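Local coordinates for protein beta-N-acetylhexosaminidase (Thermotoga neapolitana, PDB 5BZA) that probably removes terminal non-reducing N-acetyl-D-hexosamine residues from N-acetyl-beta-D-hexosaminides by hydrolysis, as a glycosyl hydrolase family 3 enzyme, at residues P76-N81 and G93-M98; V111-L116 and M148-G153; P371-R376 and K457-L462. One frame throughout, in Å; residues are numbered along the deposited sequence.

Contact 1 of 3, residues P76-N81 and G93-M98; sequences PSFPGN and GRYCEM
The phenol of Tyr95 reaches the backbone of Pro76 through one water: Tyr95 OH donates to the water oxygen over 2.7 Å, and the same water donates in turn to Pro76 O at 2.8 Å. Pro76 O also lies at the edge of the Tyr95 ring, near its plane. The main apolar contact is a face-to-face stack of Phe78 on Tyr95, with ring centroids 4.0 Å apart and planes only 9° from parallel. The two rings point in roughly opposite directions. Phe78 CB sits near the phenol end, 3.5 Å from Tyr95 CE1, while Tyr95 CB lies over the Phe78 face in a CH-pi contact, 4.3 Å from the ring centroid. With chi1 at 161°, Tyr95 CG is anti to the backbone N, which sends the ring out from helix 89-106 to the loop. One turn further on, Met98 bends at chi3 (76°) and brings CE to 3.6 Å from Pro76 CG, with SD against the same carbon. Glu70 takes hydrogen bonds from Phe78 N and Ser77 OG, which hold the loop backbone on which Phe78 sits. Leu324 of the second subunit packs on Tyr95, and Arg319 of that subunit forms a salt bridge with Glu97. The contact thus joins the loop 76-81 of the TIM-barrel domain to a barrel helix through buried side chains, at the dimer interface: dispersion between flat faces carries most of it, and the bridging water satisfies the phenol and the proline carbonyl together.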
loop_
_atom_site.group_PDB
_atom_site.type_symbol
_atom_site.label_atom_id
_atom_site.label_comp_id
_atom_site.label_asym_id
_atom_site.label_seq_id
_atom_site.Cartn_x
_atom_site.Cartn_y
_atom_site.Cartn_z
ATOM N N PRO B 76 -1.944 -3.875 3.869
ATOM C CA PRO B 76 -1.759 -3.528 5.291
ATOM C C PRO B 76 -1.174 -4.692 6.077
ATOM O O PRO B 76 -1.493 -5.855 5.827
ATOM C CB PRO B 76 -3.164 -3.180 5.804
ATOM C CG PRO B 76 -4.118 -3.418 4.648
ATOM C CD PRO B 76 -3.322 -3.719 3.383
ATOM N N SER B 77 -0.320 -4.344 7.026
ATOM C CA SER B 77 0.353 -5.299 7.882
ATOM C C SER B 77 -0.579 -6.159 8.775
ATOM O O SER B 77 -1.586 -5.702 9.342
ATOM C CB SER B 77 1.363 -4.545 8.750
ATOM O OG SER B 77 2.071 -5.465 9.543
ATOM N N PHE B 78 -0.195 -7.427 8.904
ATOM C CA PHE B 78 -1.000 -8.412 9.605
ATOM C C PHE B 78 -0.174 -8.988 10.769
ATOM O O PHE B 78 1.040 -9.115 10.647
ATOM C CB PHE B 78 -1.444 -9.474 8.577
ATOM C CG PHE B 78 -2.412 -10.479 9.093
ATOM C CD1 PHE B 78 -3.654 -10.106 9.542
ATOM C CD2 PHE B 78 -2.097 -11.829 9.057
ATOM C CE1 PHE B 78 -4.539 -11.046 10.005
ATOM C CE2 PHE B 78 -2.989 -12.781 9.522
ATOM C CZ PHE B 78 -4.219 -12.399 9.979
ATOM N N PRO B 79 -0.816 -9.269 11.912
ATOM C CA PRO B 79 -0.088 -9.902 13.030
ATOM C C PRO B 79 0.642 -11.167 12.589
ATOM O O PRO B 79 1.765 -11.395 13.030
ATOM C CB PRO B 79 -1.193 -10.243 14.033
ATOM C CG PRO B 79 -2.260 -9.223 13.760
ATOM C CD PRO B 79 -2.221 -8.991 12.259
ATOM N N GLY B 80 0.043 -11.928 11.677
ATOM C CA GLY B 80 0.703 -13.099 11.129
ATOM C C GLY B 80 0.032 -14.419 11.466
ATOM O O GLY B 80 -0.967 -14.482 12.190
ATOM N N ASN B 81 0.571 -15.500 10.910
ATOM C CA ASN B 81 -0.083 -16.813 11.066
ATOM C C ASN B 81 -0.286 -17.269 12.499
ATOM O O ASN B 81 -1.313 -17.868 12.803
ATOM C CB ASN B 81 0.682 -17.883 10.290
ATOM C CG ASN B 81 0.288 -17.896 8.819
ATOM O OD1 ASN B 81 -0.376 -16.968 8.329
ATOM N ND2 ASN B 81 0.681 -18.941 8.114
ATOM N N GLY B 93 -9.239 -16.232 6.146
ATOM C CA GLY B 93 -9.756 -16.142 4.789
ATOM C C GLY B 93 -10.011 -14.678 4.384
ATOM O O GLY B 93 -9.675 -14.281 3.267
ATOM N N ARG B 94 -10.598 -13.884 5.283
ATOM C CA ARG B 94 -10.882 -12.461 4.980
ATOM C C ARG B 94 -9.570 -11.671 4.756
ATOM O O ARG B 94 -9.452 -10.869 3.803
ATOM C CB ARG B 94 -11.727 -11.840 6.105
ATOM C CG ARG B 94 -13.138 -12.451 6.263
ATOM C CD ARG B 94 -14.058 -11.655 7.229
ATOM N NE ARG B 94 -15.399 -12.278 7.304
ATOM C CZ ARG B 94 -16.154 -12.408 8.410
ATOM N NH1 ARG B 94 -15.723 -11.994 9.601
ATOM N NH2 ARG B 94 -17.348 -13.006 8.328
ATOM N N TYR B 95 -8.565 -11.923 5.589
ATOM C CA TYR B 95 -7.304 -11.247 5.386
ATOM C C TYR B 95 -6.713 -11.646 4.015
ATOM O O TYR B 95 -6.180 -10.824 3.283
ATOM C CB TYR B 95 -6.308 -11.598 6.485
ATOM C CG TYR B 95 -4.892 -11.293 6.060
ATOM C CD1 TYR B 95 -4.445 -9.978 5.963
ATOM C CD2 TYR B 95 -4.024 -12.318 5.669
ATOM C CE1 TYR B 95 -3.147 -9.682 5.540
ATOM C CE2 TYR B 95 -2.752 -12.038 5.233
ATOM C CZ TYR B 95 -2.310 -10.711 5.170
ATOM O OH TYR B 95 -1.018 -10.445 4.754
ATOM N N CYS B 96 -6.739 -12.933 3.699
ATOM C CA CYS B 96 -6.092 -13.366 2.468
ATOM C C CYS B 96 -6.908 -12.893 1.255
ATOM O O CYS B 96 -6.385 -12.674 0.162
ATOM C CB CYS B 96 -5.897 -14.892 2.460
ATOM S SG CYS B 96 -4.647 -15.447 3.652
ATOM N N GLU B 97 -8.200 -12.741 1.427
ATOM C CA GLU B 97 -8.953 -12.172 0.316
ATOM C C GLU B 97 -8.600 -10.694 0.074
ATOM O O GLU B 97 -8.514 -10.254 -1.078
ATOM C CB GLU B 97 -10.450 -12.285 0.512
ATOM C CG GLU B 97 -11.178 -11.879 -0.768
ATOM C CD GLU B 97 -12.677 -11.876 -0.624
ATOM O OE1 GLU B 97 -13.187 -12.118 0.507
ATOM O OE2 GLU B 97 -13.338 -11.649 -1.664
ATOM N N MET B 98 -8.490 -9.943 1.164
ATOM C CA MET B 98 -8.106 -8.539 1.143
ATOM C C MET B 98 -6.746 -8.410 0.446
ATOM O O MET B 98 -6.574 -7.631 -0.519
ATOM C CB MET B 98 -8.042 -8.014 2.578
ATOM C CG MET B 98 -7.718 -6.525 2.733
ATOM S SD MET B 98 -6.839 -6.110 4.268
ATOM C CE MET B 98 -5.219 -6.708 3.828
HETATM O O HOH W 1 0.084 -8.168 5.578
#

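Contact 2 of 3, residues V111-L116 and M148-G153; sequences VFAPVL and MGYFKG
Val111, at the end of barrel strand 110-111, sets CG1 squarely over one face of the Tyr150 ring, a CH-pi contact 3.6 Å from the centroid and 5° off the ring normal. At chi1 66° this methyl occupies the crowded position between backbone N and carbonyl carbon, from which it points at the helix. Phe112 then centres an inverse gamma turn, closed by a weak bond from Ala113 N to Val111 O. Beyond the turn, Ala113 CB comes obliquely to the phenol end of the ring, 3.6 Å from Tyr150 OH. A cis peptide follows, and Pro114 brings its N near the ring plane at the edge, while its CD packs 4.1 Å from Tyr150 CE2. On helix 136-153, Tyr150 also touches Cys96 of helix 89-106. Cut back to an alanine, Tyr150 would probably leave the Val111 methyl without its aromatic face and open a gap beside Ala113 and Pro114. Val111, Ala113 and Pro114, on either side of Phe112, thus share one ring: the contact is made by dispersion and CH-pi attraction, and it fits a TIM-barrel helix to the strand-to-loop junction, with the side chain of Ala113 about 10 Å from that of His161, a metal ligand.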
loop_
_atom_site.group_PDB
_atom_site.type_symbol
_atom_site.label_atom_id
_atom_site.label_comp_id
_atom_site.label_asym_id
_atom_site.label_seq_id
_atom_site.Cartn_x
_atom_site.Cartn_y
_atom_site.Cartn_z
ATOM N N VAL B 111 0.790 -15.856 -5.019
ATOM C CA VAL B 111 1.502 -15.521 -3.822
ATOM C C VAL B 111 2.150 -16.820 -3.271
ATOM O O VAL B 111 1.552 -17.899 -3.261
ATOM C CB VAL B 111 0.569 -14.871 -2.788
ATOM C CG1 VAL B 111 -0.502 -15.891 -2.303
ATOM C CG2 VAL B 111 1.373 -14.256 -1.637
ATOM N N PHE B 112 3.385 -16.692 -2.802
ATOM C CA PHE B 112 4.082 -17.816 -2.200
ATOM C C PHE B 112 3.637 -17.863 -0.736
ATOM O O PHE B 112 4.425 -17.582 0.177
ATOM C CB PHE B 112 5.599 -17.669 -2.356
ATOM C CG PHE B 112 6.082 -17.853 -3.775
ATOM C CD1 PHE B 112 5.310 -18.500 -4.703
ATOM C CD2 PHE B 112 7.341 -17.408 -4.162
ATOM C CE1 PHE B 112 5.765 -18.713 -6.014
ATOM C CE2 PHE B 112 7.807 -17.610 -5.480
ATOM C CZ PHE B 112 6.999 -18.262 -6.409
ATOM N N ALA B 113 2.365 -18.228 -0.556
ATOM C CA ALA B 113 1.723 -18.375 0.736
ATOM C C ALA B 113 0.429 -19.163 0.488
ATOM O O ALA B 113 -0.000 -19.252 -0.662
ATOM C CB ALA B 113 1.428 -17.043 1.339
ATOM N N PRO B 114 -0.177 -19.758 1.532
ATOM C CA PRO B 114 0.192 -19.810 2.956
ATOM C C PRO B 114 1.265 -20.858 3.329
ATOM O O PRO B 114 1.491 -21.838 2.624
ATOM C CB PRO B 114 -1.138 -20.171 3.644
ATOM C CG PRO B 114 -1.797 -21.047 2.666
ATOM C CD PRO B 114 -1.422 -20.515 1.284
ATOM N N VAL B 115 1.935 -20.579 4.440
ATOM C CA VAL B 115 2.790 -21.513 5.151
ATOM C C VAL B 115 1.920 -22.513 5.868
ATOM O O VAL B 115 1.071 -22.118 6.706
ATOM C CB VAL B 115 3.668 -20.785 6.181
ATOM C CG1 VAL B 115 4.293 -21.801 7.230
ATOM C CG2 VAL B 115 4.705 -19.964 5.460
ATOM N N LEU B 116 2.125 -23.801 5.547
ATOM C CA LEU B 116 1.360 -24.844 6.207
ATOM C C LEU B 116 2.217 -25.688 7.172
ATOM O O LEU B 116 1.736 -26.650 7.776
ATOM C CB LEU B 116 0.675 -25.719 5.154
ATOM C CG LEU B 116 -0.306 -25.046 4.179
ATOM C CD1 LEU B 116 -0.966 -26.109 3.306
ATOM C CD2 LEU B 116 -1.328 -24.222 4.924
ATOM N N MET B 148 -8.557 -20.281 0.030
ATOM C CA MET B 148 -9.831 -19.863 -0.498
ATOM C C MET B 148 -9.865 -18.315 -0.612
ATOM O O MET B 148 -10.249 -17.789 -1.639
ATOM C CB MET B 148 -10.980 -20.381 0.380
ATOM C CG MET B 148 -12.369 -20.158 -0.211
ATOM S SD MET B 148 -12.604 -21.011 -1.819
ATOM C CE MET B 148 -12.689 -22.773 -1.335
ATOM N N GLY B 149 -9.425 -17.614 0.432
ATOM C CA GLY B 149 -9.338 -16.168 0.408
ATOM C C GLY B 149 -8.459 -15.625 -0.718
ATOM O O GLY B 149 -8.902 -14.735 -1.467
ATOM N N TYR B 150 -7.201 -16.076 -0.798
ATOM C CA TYR B 150 -6.304 -15.636 -1.882
ATOM C C TYR B 150 -6.964 -15.848 -3.223
ATOM O O TYR B 150 -6.955 -14.992 -4.121
ATOM C CB TYR B 150 -4.980 -16.398 -1.869
ATOM C CG TYR B 150 -4.006 -15.953 -0.816
ATOM C CD1 TYR B 150 -3.773 -14.594 -0.571
ATOM C CD2 TYR B 150 -3.319 -16.909 -0.033
ATOM C CE1 TYR B 150 -2.885 -14.201 0.421
ATOM C CE2 TYR B 150 -2.426 -16.533 0.947
ATOM C CZ TYR B 150 -2.199 -15.173 1.171
ATOM O OH TYR B 150 -1.302 -14.776 2.157
ATOM N N PHE B 151 -7.519 -17.034 -3.367
ATOM C CA PHE B 151 -8.176 -17.394 -4.599
ATOM C C PHE B 151 -9.372 -16.467 -4.955
ATOM O O PHE B 151 -9.463 -15.966 -6.077
ATOM C CB PHE B 151 -8.616 -18.842 -4.469
ATOM C CG PHE B 151 -9.006 -19.450 -5.732
ATOM C CD1 PHE B 151 -8.049 -19.640 -6.718
ATOM C CD2 PHE B 151 -10.303 -19.910 -5.930
ATOM C CE1 PHE B 151 -8.386 -20.229 -7.921
ATOM C CE2 PHE B 151 -10.657 -20.521 -7.125
ATOM C CZ PHE B 151 -9.693 -20.687 -8.123
ATOM N N LYS B 152 -10.275 -16.237 -4.003
ATOM C CA LYS B 152 -11.382 -15.323 -4.188
ATOM C C LYS B 152 -10.848 -13.936 -4.594
ATOM O O LYS B 152 -11.350 -13.335 -5.523
ATOM C CB LYS B 152 -12.222 -15.207 -2.913
ATOM C CG LYS B 152 -13.324 -16.282 -2.663
ATOM C CD LYS B 152 -14.252 -15.741 -1.523
ATOM C CE LYS B 152 -15.441 -16.626 -1.067
ATOM N NZ LYS B 152 -15.249 -17.832 -0.206
ATOM N N GLY B 153 -9.782 -13.482 -3.930
ATOM C CA GLY B 153 -9.174 -12.198 -4.203
ATOM C C GLY B 153 -8.522 -12.083 -5.572
ATOM O O GLY B 153 -8.293 -10.978 -6.040
#

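Contact 3 of 3, residues P371-R376 and K457-L462; sequences PEVAKR and KSFQHL
Phe459 of helix 452-463 lays the far end of its ring against Ala374 of helix 364-377, joining two helices of the alpha/beta C-terminal domain. Helix 364-377 is the crossover of a beta-alpha-beta unit between the parallel, adjacent strands 347-352 and 380-386. The closest approach is to backbone: Phe459 CE2 stands 3.3 Å from Ala374 CA, and the methyl CB of Ala374 is 3.7 Å from Phe459 CZ. The ring meets Ala374 obliquely. Val373 comes instead to its edge, near the ring plane, with CG1 3.8 Å from Phe459 CD2. That methyl branch is the one anti to the backbone N (chi1 -176°), which turns it to the neighbouring helix. The small Ala374 is consistent with the close approach of the backbones, 7.2 Å between Ala374 CA and Phe459 CA. One shell further out, Phe378 meets the Phe459 ring edge-to-face and Phe403 of strand 399-404 packs on it, so the ring is held between helix and sheet. Leu462, one turn on, continues this apolar layer onto Phe401, Ile426 and Phe428 of the sheet. Helix 364-377 also meets the barrel domain: Tyr43 of helix 42-54 packs on Val373 and shares a hydrogen bond with Glu372, and Arg376 forms a salt bridge with Asp15. His461 of helix 452-463 belongs to a zinc site that holds no metal in this model. Lys457 links the same helix to helices 42-54 and 323-331 by salt bridges to Asp47 and Glu330, charges that probably favour its protonated state. Within the helix, Lys457 NZ also donates to Gln460 OE1 over 2.8 Å, at a C=O...N angle of 140°, tilted 15° from the carbonyl plane.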
loop_
_atom_site.group_PDB
_atom_site.type_symbol
_atom_site.label_atom_id
_atom_site.label_comp_id
_atom_site.label_asym_id
_atom_site.label_seq_id
_atom_site.Cartn_x
_atom_site.Cartn_y
_atom_site.Cartn_z
ATOM N N PRO B 371 18.384 12.238 -6.564
ATOM C CA PRO B 371 19.773 11.746 -6.683
ATOM C C PRO B 371 19.893 10.219 -6.870
ATOM O O PRO B 371 20.671 9.769 -7.725
ATOM C CB PRO B 371 20.414 12.175 -5.355
ATOM C CG PRO B 371 19.606 13.382 -4.966
ATOM C CD PRO B 371 18.204 13.062 -5.356
ATOM N N GLU B 372 19.154 9.445 -6.081
ATOM C CA GLU B 372 19.165 7.984 -6.208
ATOM C C GLU B 372 18.861 7.603 -7.657
ATOM O O GLU B 372 19.630 6.866 -8.292
ATOM C CB GLU B 372 18.152 7.348 -5.240
ATOM C CG GLU B 372 18.058 5.818 -5.287
ATOM C CD GLU B 372 16.849 5.268 -4.513
ATOM O OE1 GLU B 372 16.790 5.465 -3.271
ATOM O OE2 GLU B 372 15.932 4.680 -5.159
ATOM N N VAL B 373 17.800 8.179 -8.206
ATOM C CA VAL B 373 17.358 7.821 -9.553
ATOM C C VAL B 373 18.388 8.231 -10.609
ATOM O O VAL B 373 18.687 7.503 -11.576
ATOM C CB VAL B 373 16.016 8.494 -9.878
ATOM C CG1 VAL B 373 15.515 8.029 -11.248
ATOM C CG2 VAL B 373 14.986 8.211 -8.782
ATOM N N ALA B 374 18.939 9.417 -10.422
ATOM C CA ALA B 374 19.894 9.938 -11.389
ATOM C C ALA B 374 21.102 9.027 -11.413
ATOM O O ALA B 374 21.638 8.734 -12.484
ATOM C CB ALA B 374 20.287 11.371 -11.067
ATOM N N LYS B 375 21.523 8.576 -10.233
ATOM C CA LYS B 375 22.675 7.672 -10.148
ATOM C C LYS B 375 22.570 6.354 -10.935
ATOM O O LYS B 375 23.625 5.815 -11.342
ATOM C CB LYS B 375 22.968 7.362 -8.681
ATOM C CG LYS B 375 23.693 8.516 -8.003
ATOM C CD LYS B 375 23.780 8.346 -6.506
ATOM C CE LYS B 375 24.537 9.513 -5.897
ATOM N NZ LYS B 375 24.291 9.645 -4.424
ATOM N N ARG B 376 21.363 5.837 -11.201
ATOM C CA ARG B 376 21.199 4.629 -12.066
ATOM C C ARG B 376 21.603 4.852 -13.521
ATOM O O ARG B 376 21.970 3.917 -14.246
ATOM C CB ARG B 376 19.746 4.147 -12.056
ATOM C CG ARG B 376 19.216 3.809 -10.690
ATOM C CD ARG B 376 17.885 3.060 -10.776
ATOM N NE ARG B 376 17.980 1.766 -11.463
ATOM C CZ ARG B 376 18.191 0.592 -10.858
ATOM N NH1 ARG B 376 18.317 0.516 -9.535
ATOM N NH2 ARG B 376 18.249 -0.510 -11.584
ATOM N N LYS B 457 11.757 8.231 -15.822
ATOM C CA LYS B 457 11.404 8.193 -17.234
ATOM C C LYS B 457 12.078 9.326 -18.019
ATOM O O LYS B 457 12.424 9.155 -19.195
ATOM C CB LYS B 457 9.889 8.265 -17.417
ATOM C CG LYS B 457 9.194 6.957 -17.107
ATOM C CD LYS B 457 9.700 5.842 -18.034
ATOM C CE LYS B 457 9.265 4.459 -17.573
ATOM N NZ LYS B 457 9.634 3.410 -18.556
ATOM N N SER B 458 12.310 10.468 -17.367
ATOM C CA SER B 458 12.948 11.592 -18.066
ATOM C C SER B 458 14.410 11.223 -18.364
ATOM O O SER B 458 14.904 11.515 -19.466
ATOM C CB SER B 458 12.810 12.898 -17.266
ATOM O OG SER B 458 13.818 13.081 -16.285
ATOM N N PHE B 459 15.078 10.526 -17.434
ATOM C CA PHE B 459 16.449 10.090 -17.707
ATOM C C PHE B 459 16.449 9.078 -18.850
ATOM O O PHE B 459 17.316 9.123 -19.747
ATOM C CB PHE B 459 17.121 9.516 -16.456
ATOM C CG PHE B 459 17.268 10.510 -15.350
ATOM C CD1 PHE B 459 17.542 11.848 -15.631
ATOM C CD2 PHE B 459 17.111 10.132 -14.034
ATOM C CE1 PHE B 459 17.661 12.769 -14.627
ATOM C CE2 PHE B 459 17.240 11.054 -13.007
ATOM C CZ PHE B 459 17.519 12.377 -13.302
ATOM N N GLN B 460 15.474 8.173 -18.834
ATOM C CA GLN B 460 15.381 7.178 -19.910
ATOM C C GLN B 460 15.218 7.822 -21.278
ATOM O O GLN B 460 15.875 7.429 -22.268
ATOM C CB GLN B 460 14.211 6.225 -19.673
ATOM C CG GLN B 460 14.509 5.060 -18.735
ATOM C CD GLN B 460 13.412 4.004 -18.759
ATOM O OE1 GLN B 460 12.243 4.315 -19.005
ATOM N NE2 GLN B 460 13.788 2.738 -18.505
ATOM N N HIS B 461 14.353 8.829 -21.323
ATOM C CA HIS B 461 14.038 9.514 -22.570
ATOM C C HIS B 461 15.240 10.294 -23.049
ATOM O O HIS B 461 15.557 10.314 -24.232
ATOM C CB HIS B 461 12.824 10.425 -22.395
ATOM C CG HIS B 461 11.546 9.779 -22.831
ATOM N ND1 HIS B 461 11.167 9.696 -24.155
ATOM C CD2 HIS B 461 10.566 9.169 -22.124
ATOM C CE1 HIS B 461 10.026 9.037 -24.245
ATOM N NE2 HIS B 461 9.634 8.714 -23.025
ATOM N N LEU B 462 15.913 10.910 -22.092
ATOM C CA LEU B 462 17.105 11.675 -22.348
ATOM C C LEU B 462 18.129 10.822 -23.043
ATOM O O LEU B 462 18.629 11.199 -24.110
ATOM C CB LEU B 462 17.667 12.212 -21.037
ATOM C CG LEU B 462 18.809 13.214 -21.114
ATOM C CD1 LEU B 462 18.339 14.404 -21.952
ATOM C CD2 LEU B 462 19.198 13.674 -19.710
#

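Overall arrangement
The three contacts follow one another along the chain, each closing before the next opens. Contacts 1 and 2 lie in the N-terminal TIM-barrel domain, their centres about 10 Å apart, and they touch: helix 89-106 of contact 1 packs beside helix 136-153 of contact 2, with Glu97 CB 3.5 Å from Gly149 O. Together they pack the loop after strand 59-62, the two helices and the end of strand 110-111 against one another. Contact 3 has its centre about 36 Å from that of contact 1 and about 37 Å from that of contact 2. Contacts 1 and 2 thus belong to the barrel and contact 3 to the C-terminal domain, which also meets barrel helix 42-54.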